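Local coordinates for protein ACDH-11, isoform b (Caenorhabditis elegans, PDB 4Y9J) that is a flavoprotein of the acyl-CoA dehydrogenase family that binds flavin-adenine dinucleotide between subunits of a four-chain assembly, at residues Lys182-Lys194 with Tyr220-Thr234. Residues are numbered along the deposited sequence; the frame is centred on the assembly and turned at random. Where two conformers were deposited one is given.
Sequences KAWTSGQWMTEKK and YKWFSSAVDADVALT. With FAD (flavin-adenine dinucleotide), chain E.
The Trp189 ring is sandwiched: Ala232 CB presses on one face, 3.5 Å from CE2, and Ser224 covers the opposite face, while water 3 sits in plane at the edge and accepts from NE1. Earlier in the chain, Trp184 carries Asp230 over one face, the carboxylate 17° from the ring plane. With CG anti to its carbonyl carbon (chi1 -51°), Asp230 also brings the anti lone pair of OD2 to Thr185 N, 2.9 Å away. Lys193 lays CG over Trp222 and, bent at chi3, carries NZ above the face of Tyr220, 4.6 Å from its centroid; NZ also donates to the carbonyl oxygens of Thr14 and Phe17 of the second subunit.

Strands 186-189 and 231-234 pair in parallel, Trp189 N reaching Leu233 O at 2.8 Å. Trp189 O accepts twice, from Thr234 OG1 at 2.6 Å and, above the carbonyl plane, from Lys221 NZ, which also forms a salt bridge with Glu192 OE2 (2.9 Å), an oxygen Thr205 OG1 also meets.

Ser225 OG donates to FAD N5, Thr191 OG1 to N1, and Met190 N and Thr191 N to O2, while N3 donates to Gln188 O. Both segments thus hold the flavin, and the donors at N1 and O2 would probably stabilise negative charge there.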
# COMPACT_ATOMS: atom_id res chain seq x y z
N LYS B 182 -3.69 3.49 33.89
CA LYS B 182 -2.47 3.91 34.60
C LYS B 182 -1.29 3.02 34.20
O LYS B 182 -0.14 3.38 34.43
CB LYS B 182 -2.61 3.70 36.10
CG LYS B 182 -3.58 4.61 36.84
CD LYS B 182 -3.20 4.69 38.30
CE LYS B 182 -4.31 4.19 39.21
NZ LYS B 182 -4.69 5.19 40.29
N ALA B 183 -1.56 1.81 33.74
CA ALA B 183 -0.49 0.84 33.59
C ALA B 183 0.54 1.28 32.60
O ALA B 183 0.22 1.82 31.57
CB ALA B 183 -1.02 -0.54 33.20
N TRP B 184 1.78 0.91 32.85
CA TRP B 184 2.88 1.15 31.93
C TRP B 184 3.46 -0.15 31.38
O TRP B 184 3.27 -1.26 31.95
CB TRP B 184 4.03 1.88 32.63
CG TRP B 184 3.89 3.37 32.81
CD1 TRP B 184 2.87 4.18 32.35
CD2 TRP B 184 4.82 4.25 33.46
NE1 TRP B 184 3.12 5.46 32.64
CE2 TRP B 184 4.29 5.55 33.35
CE3 TRP B 184 6.01 4.07 34.13
CZ2 TRP B 184 4.91 6.67 33.92
CZ3 TRP B 184 6.64 5.21 34.67
CH2 TRP B 184 6.09 6.46 34.56
N THR B 185 4.25 -0.01 30.31
CA THR B 185 5.06 -1.08 29.79
C THR B 185 6.49 -0.56 29.64
O THR B 185 6.72 0.64 29.67
CB THR B 185 4.58 -1.60 28.42
OG1 THR B 185 4.51 -0.54 27.45
CG2 THR B 185 3.28 -2.32 28.58
N SER B 186 7.45 -1.49 29.53
CA SER B 186 8.85 -1.16 29.38
C SER B 186 9.42 -1.74 28.12
O SER B 186 9.00 -2.81 27.67
CB SER B 186 9.67 -1.65 30.55
OG SER B 186 11.07 -1.30 30.48
N GLY B 187 10.47 -1.08 27.62
CA GLY B 187 11.37 -1.69 26.63
C GLY B 187 12.74 -1.99 27.21
O GLY B 187 12.96 -1.79 28.40
N GLN B 188 13.61 -2.53 26.37
CA GLN B 188 14.91 -3.05 26.78
C GLN B 188 15.78 -2.75 25.55
O GLN B 188 15.57 -3.35 24.50
CB GLN B 188 14.78 -4.58 27.01
CG GLN B 188 16.10 -5.42 27.19
CD GLN B 188 15.88 -6.94 27.12
OE1 GLN B 188 14.79 -7.42 26.81
NE2 GLN B 188 16.97 -7.72 27.33
N TRP B 189 16.74 -1.83 25.68
CA TRP B 189 17.53 -1.36 24.51
C TRP B 189 19.03 -1.70 24.66
O TRP B 189 19.85 -0.90 25.10
CB TRP B 189 17.39 0.14 24.28
CG TRP B 189 15.99 0.67 24.14
CD1 TRP B 189 14.84 -0.02 23.88
CD2 TRP B 189 15.60 2.04 24.25
NE1 TRP B 189 13.76 0.85 23.84
CE2 TRP B 189 14.20 2.11 24.08
CE3 TRP B 189 16.31 3.21 24.51
CZ2 TRP B 189 13.51 3.27 24.12
CZ3 TRP B 189 15.62 4.38 24.57
CH2 TRP B 189 14.23 4.40 24.38
N MET B 190 19.37 -2.90 24.25
CA MET B 190 20.71 -3.43 24.31
C MET B 190 21.48 -3.48 23.01
O MET B 190 22.70 -3.10 22.93
CB MET B 190 20.69 -4.84 24.90
CG MET B 190 20.45 -4.82 26.38
SD MET B 190 20.25 -6.46 27.16
CE MET B 190 21.85 -7.21 26.84
N THR B 191 20.79 -3.98 22.00
CA THR B 191 21.37 -4.32 20.73
C THR B 191 21.78 -3.10 19.95
O THR B 191 21.00 -2.15 19.80
CB THR B 191 20.48 -5.22 19.92
OG1 THR B 191 20.19 -6.41 20.63
CG2 THR B 191 21.13 -5.54 18.56
N GLU B 192 23.03 -3.12 19.47
CA GLU B 192 23.52 -2.03 18.63
C GLU B 192 24.08 -2.59 17.31
O GLU B 192 24.21 -3.80 17.17
CB GLU B 192 24.53 -1.20 19.39
CG GLU B 192 23.94 -0.60 20.70
CD GLU B 192 24.66 0.58 21.25
OE1 GLU B 192 25.61 1.12 20.60
OE2 GLU B 192 24.32 0.98 22.41
N LYS B 193 24.52 -1.73 16.39
CA LYS B 193 24.92 -2.24 15.08
C LYS B 193 26.14 -3.22 15.17
O LYS B 193 26.21 -4.22 14.46
CB LYS B 193 25.21 -1.11 14.11
CG LYS B 193 23.96 -0.33 13.69
CD LYS B 193 24.30 0.85 12.78
CE LYS B 193 24.77 2.05 13.57
NZ LYS B 193 25.24 3.14 12.75
N LYS B 194 27.05 -2.86 16.02
CA LYS B 194 28.29 -3.66 16.21
C LYS B 194 28.09 -4.96 16.95
O LYS B 194 28.92 -5.86 16.88
CB LYS B 194 29.35 -2.85 16.85
CG LYS B 194 30.17 -2.09 15.84
CD LYS B 194 31.50 -1.60 16.43
CE LYS B 194 32.31 -2.81 16.81
NZ LYS B 194 33.66 -2.46 17.37
N TYR B 220 23.19 4.87 19.29
CA TYR B 220 22.29 4.39 18.30
C TYR B 220 21.78 3.01 18.71
O TYR B 220 22.60 2.09 18.84
CB TYR B 220 22.98 4.31 16.94
CG TYR B 220 22.02 4.17 15.77
CD1 TYR B 220 21.40 2.97 15.43
CD2 TYR B 220 21.81 5.24 14.94
CE1 TYR B 220 20.56 2.88 14.33
CE2 TYR B 220 20.92 5.17 13.89
CZ TYR B 220 20.32 4.01 13.55
OH TYR B 220 19.45 4.02 12.49
N LYS B 221 20.48 2.86 18.97
CA LYS B 221 19.92 1.58 19.36
C LYS B 221 19.36 0.92 18.10
O LYS B 221 18.48 1.44 17.43
CB LYS B 221 18.89 1.78 20.44
CG LYS B 221 19.48 2.39 21.68
CD LYS B 221 20.57 1.49 22.32
CE LYS B 221 21.24 2.16 23.48
NZ LYS B 221 22.09 1.18 24.22
N TRP B 222 19.90 -0.23 17.76
CA TRP B 222 19.69 -0.85 16.45
C TRP B 222 18.41 -1.64 16.35
O TRP B 222 17.90 -1.77 15.25
CB TRP B 222 20.91 -1.72 16.13
CG TRP B 222 20.97 -2.48 14.86
CD1 TRP B 222 21.39 -3.80 14.76
CD2 TRP B 222 20.85 -1.99 13.53
NE1 TRP B 222 21.40 -4.19 13.44
CE2 TRP B 222 21.11 -3.09 12.66
CE3 TRP B 222 20.59 -0.73 12.96
CZ2 TRP B 222 21.04 -2.96 11.27
CZ3 TRP B 222 20.51 -0.61 11.58
CH2 TRP B 222 20.72 -1.72 10.75
N PHE B 223 17.96 -2.24 17.46
CA PHE B 223 16.65 -2.87 17.56
C PHE B 223 16.04 -2.40 18.86
O PHE B 223 16.59 -2.73 19.93
CB PHE B 223 16.65 -4.42 17.64
CG PHE B 223 16.95 -5.12 16.33
CD1 PHE B 223 18.23 -5.09 15.77
CD2 PHE B 223 15.94 -5.74 15.60
CE1 PHE B 223 18.48 -5.74 14.52
CE2 PHE B 223 16.20 -6.35 14.37
CZ PHE B 223 17.46 -6.34 13.85
N SER B 224 14.90 -1.70 18.76
CA SER B 224 14.14 -1.27 19.98
C SER B 224 12.68 -1.58 19.80
O SER B 224 11.96 -0.82 19.13
CB SER B 224 14.33 0.24 20.16
OG SER B 224 15.65 0.53 20.44
N SER B 225 12.26 -2.71 20.30
CA SER B 225 10.90 -3.15 20.23
C SER B 225 9.97 -2.48 21.24
O SER B 225 10.38 -2.07 22.31
CB SER B 225 10.84 -4.67 20.39
OG SER B 225 11.40 -5.31 19.27
N ALA B 226 8.70 -2.32 20.84
CA ALA B 226 7.64 -1.71 21.66
C ALA B 226 8.02 -0.31 22.03
O ALA B 226 8.00 0.09 23.21
CB ALA B 226 7.36 -2.55 22.91
N VAL B 227 8.36 0.50 21.01
CA VAL B 227 8.62 1.93 21.24
C VAL B 227 7.38 2.79 21.61
O VAL B 227 7.52 3.96 21.88
CB VAL B 227 9.38 2.59 20.03
CG1 VAL B 227 10.83 2.24 20.04
CG2 VAL B 227 8.78 2.24 18.73
N ASP B 228 6.21 2.18 21.63
CA ASP B 228 5.04 2.72 22.26
C ASP B 228 5.09 2.57 23.85
O ASP B 228 4.14 3.02 24.52
CB ASP B 228 3.81 2.00 21.78
CG ASP B 228 3.87 0.53 22.08
OD1 ASP B 228 4.82 -0.18 21.64
OD2 ASP B 228 2.96 0.02 22.75
N ALA B 229 6.14 1.95 24.39
CA ALA B 229 6.25 1.74 25.85
C ALA B 229 6.50 3.07 26.60
O ALA B 229 6.78 4.11 25.97
CB ALA B 229 7.37 0.83 26.14
N ASP B 230 6.39 3.04 27.92
CA ASP B 230 6.54 4.24 28.71
C ASP B 230 7.94 4.48 29.21
O ASP B 230 8.35 5.64 29.39
CB ASP B 230 5.54 4.18 29.86
CG ASP B 230 4.15 3.88 29.35
OD1 ASP B 230 3.54 4.85 28.90
OD2 ASP B 230 3.74 2.66 29.31
N VAL B 231 8.67 3.41 29.50
CA VAL B 231 10.04 3.46 29.99
C VAL B 231 10.87 2.40 29.28
O VAL B 231 10.35 1.51 28.62
CB VAL B 231 10.15 3.23 31.52
CG1 VAL B 231 9.48 4.34 32.29
CG2 VAL B 231 9.61 1.87 31.89
N ALA B 232 12.18 2.49 29.47
CA ALA B 232 13.09 1.51 28.96
C ALA B 232 14.32 1.43 29.83
O ALA B 232 14.73 2.39 30.43
CB ALA B 232 13.49 1.85 27.53
N LEU B 233 14.87 0.24 29.87
CA LEU B 233 16.17 -0.01 30.45
C LEU B 233 17.16 -0.08 29.32
O LEU B 233 16.88 -0.73 28.30
CB LEU B 233 16.13 -1.31 31.22
CG LEU B 233 15.26 -1.24 32.53
CD1 LEU B 233 15.22 -2.58 33.23
CD2 LEU B 233 15.96 -0.34 33.49
N THR B 234 18.34 0.51 29.52
CA THR B 234 19.38 0.43 28.52
C THR B 234 20.76 0.50 29.13
O THR B 234 20.89 0.77 30.32
CB THR B 234 19.20 1.58 27.46
OG1 THR B 234 20.04 1.37 26.31
CG2 THR B 234 19.41 2.90 28.06
PA FAD E . 25.01 -11.62 15.95
O1A FAD E . 25.59 -11.85 17.34
O2A FAD E . 25.77 -10.66 15.01
O5B FAD E . 25.02 -13.00 15.12
C5B FAD E . 24.35 -14.13 15.65
C4B FAD E . 25.08 -15.36 15.18
O4B FAD E . 26.42 -15.22 15.69
C3B FAD E . 24.49 -16.64 15.66
O3B FAD E . 24.94 -17.79 14.85
C2B FAD E . 25.25 -16.78 16.96
O2B FAD E . 25.24 -18.13 17.45
C1B FAD E . 26.67 -16.33 16.52
N9A FAD E . 27.53 -16.01 17.68
C8A FAD E . 27.50 -14.85 18.42
N7A FAD E . 28.40 -14.95 19.44
C5A FAD E . 29.04 -16.16 19.33
C6A FAD E . 30.08 -16.87 20.07
N6A FAD E . 30.67 -16.28 21.15
N1A FAD E . 30.42 -18.10 19.63
C2A FAD E . 29.82 -18.68 18.58
N3A FAD E . 28.87 -18.09 17.85
C4A FAD E . 28.45 -16.85 18.18
N1 FAD E . 17.39 -6.20 20.95
C2 FAD E . 17.14 -5.26 21.91
O2 FAD E . 18.10 -4.96 22.68
N3 FAD E . 15.98 -4.75 22.15
C4 FAD E . 14.89 -4.98 21.46
O4 FAD E . 13.84 -4.44 21.72
C4X FAD E . 15.06 -5.99 20.36
N5 FAD E . 13.97 -6.19 19.50
C5X FAD E . 14.26 -7.15 18.48
C6 FAD E . 13.15 -7.43 17.63
C7 FAD E . 13.34 -8.41 16.59
C7M FAD E . 12.14 -8.69 15.76
C8 FAD E . 14.66 -8.98 16.41
C8M FAD E . 14.88 -10.00 15.28
C9 FAD E . 15.74 -8.71 17.24
C9A FAD E . 15.58 -7.75 18.29
N10 FAD E . 16.64 -7.43 19.08
C10 FAD E . 16.39 -6.50 20.12
C1' FAD E . 17.94 -7.93 18.84
C2' FAD E . 18.32 -9.36 19.26
O2' FAD E . 18.55 -9.47 20.65
C3' FAD E . 19.58 -9.77 18.50
O3' FAD E . 19.17 -9.83 17.15
C4' FAD E . 20.12 -11.09 19.00
O4' FAD E . 20.54 -11.01 20.36
C5' FAD E . 21.27 -11.58 18.11
O5' FAD E . 22.36 -10.56 18.10
P FAD E . 22.79 -9.93 16.62
O1P FAD E . 21.55 -9.56 15.92
O2P FAD E . 23.88 -8.92 16.88
O3P FAD E . 23.46 -11.24 15.89
O HOH W 1 4.35 -1.57 24.74
O HOH W 2 12.78 -2.74 23.64
O HOH W 3 10.96 0.38 23.75
O HOH W 4 18.59 -1.50 21.41
O HOH W 5 25.74 3.54 19.41
O HOH W 6 24.07 0.94 16.71